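PDB 3TGV: heme-binding protein HutZ from Vibrio cholerae, which binds heme and degrades it to biliverdin with release of iron, as a member of the HugZ/HutZ heme oxygenase family. Local coordinates for the interface of chains A and B. Residues are numbered along the deposited sequence; one frame, centred on the assembly and turned at random. Chains: chain A/B, Heme-binding protein HutZ.

The interface of chains A and B. Residues chain A 32; chain B 65, 67, 76-79, 81.
Strand 28-38 of chain A meets the 3-10 helix 76-78 of chain B, the loop residue after it and the start of strand 81-91, with strand 61-67 of B alongside. The patch is part of the two-fold interface between two copies of a protein of the pyridoxamine 5'-phosphate oxidase family, a pairing that is likely the biological dimer. A:Tyr32 carries the contact, its ring pushed into chain B so that the phenol oxygen reaches the backbone of the 3-10 turn. That oxygen, OH, accepts a nearly straight hydrogen bond from the backbone N of B:Arg79 (2.8 Å, 174° at the hydrogen). It also donates to the carbonyl O of B:Leu76 at 3.0 Å, approaching from above the carbonyl plane; B:Leu76 O itself lies at the edge of the A:Tyr32 ring, in its plane. One hydroxyl thus serves as both donor and acceptor to the turn, which ties down the end of the ring.

The ring is packed by aliphatic and guanidinium groups. B:Arg79, its chain bent at chi3 (71°), lays CD over one ring face, 3.6 Å from CE2 of A:Tyr32. B:Ile67 crosses the tyrosine at about a right angle and brings CD1 to the same face, toward its CD1 side, 3.7 Å from A:Tyr32 CD1; this methyl also sits over the centre of the B:Arg79 guanidinium, linking the two. B:Arg81 turns its guanidinium 72° from the ring plane: the ring meets it edge-on, CE1 of A:Tyr32 over the rim of one guanidinium face and B:Arg81 NE in the ring plane. Within chain B, B:Arg81 NH1 is held by a hydrogen bond to the carbonyl O of B:Arg79 at 2.8 Å, which lies almost in the guanidinium plane.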
loop_
_atom_site.group_PDB
_atom_site.type_symbol
_atom_site.label_atom_id
_atom_site.label_comp_id
_atom_site.label_asym_id
_atom_site.label_seq_id
_atom_site.Cartn_x
_atom_site.Cartn_y
_atom_site.Cartn_z
ATOM N N TYR A 32 -2.022 5.957 0.975
ATOM C CA TYR A 32 -2.741 5.475 2.158
ATOM C C TYR A 32 -3.737 6.538 2.639
ATOM O O TYR A 32 -3.658 7.702 2.248
ATOM C CB TYR A 32 -1.769 5.144 3.289
ATOM C CG TYR A 32 -1.374 6.382 4.054
ATOM C CD1 TYR A 32 -0.470 7.290 3.521
ATOM C CD2 TYR A 32 -1.930 6.659 5.295
ATOM C CE1 TYR A 32 -0.127 8.460 4.213
ATOM C CE2 TYR A 32 -1.592 7.810 5.993
ATOM C CZ TYR A 32 -0.689 8.699 5.452
ATOM O OH TYR A 32 -0.359 9.831 6.162
ATOM N N MET B 65 5.514 2.555 -2.996
ATOM C CA MET B 65 5.610 3.387 -1.801
ATOM C C MET B 65 6.376 2.683 -0.694
ATOM O O MET B 65 6.134 1.515 -0.387
ATOM C CB MET B 65 4.219 3.824 -1.310
ATOM C CG MET B 65 4.246 4.737 -0.083
ATOM S SD MET B 65 2.611 5.349 0.428
ATOM C CE MET B 65 1.739 3.830 0.783
ATOM N N ILE B 67 6.875 3.222 3.264
ATOM C CA ILE B 67 6.148 4.000 4.270
ATOM C C ILE B 67 6.431 3.564 5.708
ATOM O O ILE B 67 6.554 2.361 5.986
ATOM C CB ILE B 67 4.625 3.937 3.994
ATOM C CG1 ILE B 67 3.865 4.937 4.860
ATOM C CG2 ILE B 67 4.099 2.521 4.213
ATOM C CD1 ILE B 67 2.404 5.093 4.466
ATOM N N LEU B 76 -0.781 10.242 12.037
ATOM C CA LEU B 76 -1.360 9.281 11.104
ATOM C C LEU B 76 -1.720 9.896 9.756
ATOM O O LEU B 76 -1.709 9.202 8.744
ATOM C CB LEU B 76 -2.605 8.628 11.704
ATOM C CG LEU B 76 -2.388 7.563 12.771
ATOM C CD1 LEU B 76 -3.710 7.227 13.449
ATOM C CD2 LEU B 76 -1.751 6.322 12.170
ATOM N N PHE B 77 -2.050 11.191 9.746
ATOM C CA PHE B 77 -2.400 11.871 8.503
ATOM C C PHE B 77 -1.176 12.418 7.782
ATOM O O PHE B 77 -1.304 13.118 6.777
ATOM C CB PHE B 77 -3.414 12.991 8.749
ATOM C CG PHE B 77 -4.777 12.487 9.090
ATOM C CD1 PHE B 77 -5.037 11.968 10.344
ATOM C CD2 PHE B 77 -5.796 12.510 8.153
ATOM C CE1 PHE B 77 -6.283 11.484 10.659
ATOM C CE2 PHE B 77 -7.055 12.031 8.471
ATOM C CZ PHE B 77 -7.293 11.517 9.716
ATOM N N ALA B 78 0.005 12.084 8.292
ATOM C CA ALA B 78 1.256 12.466 7.645
ATOM C C ALA B 78 2.306 11.408 7.913
ATOM O O ALA B 78 3.319 11.671 8.570
ATOM C CB ALA B 78 1.728 13.841 8.134
ATOM N N ARG B 79 2.059 10.193 7.421
ATOM C CA ARG B 79 3.042 9.142 7.591
ATOM C C ARG B 79 4.243 9.450 6.708
ATOM O O ARG B 79 4.093 9.741 5.524
ATOM C CB ARG B 79 2.446 7.754 7.292
ATOM C CG ARG B 79 1.518 7.256 8.398
ATOM C CD ARG B 79 0.725 6.020 8.005
ATOM N NE ARG B 79 1.547 4.820 7.920
ATOM C CZ ARG B 79 1.099 3.646 7.494
ATOM N NH1 ARG B 79 -0.168 3.504 7.127
ATOM N NH2 ARG B 79 1.913 2.609 7.436
ATOM N N ARG B 81 7.207 8.924 4.260
ATOM C CA ARG B 81 7.085 8.012 3.124
ATOM C C ARG B 81 7.786 8.489 1.866
ATOM O O ARG B 81 7.935 9.697 1.646
ATOM C CB ARG B 81 5.600 7.780 2.817
ATOM C CG ARG B 81 4.840 9.000 2.280
ATOM C CD ARG B 81 3.309 8.811 2.383
ATOM N NE ARG B 81 2.558 9.923 1.784
ATOM C CZ ARG B 81 2.199 11.038 2.428
ATOM N NH1 ARG B 81 2.511 11.220 3.703
ATOM N NH2 ARG B 81 1.520 11.979 1.791
#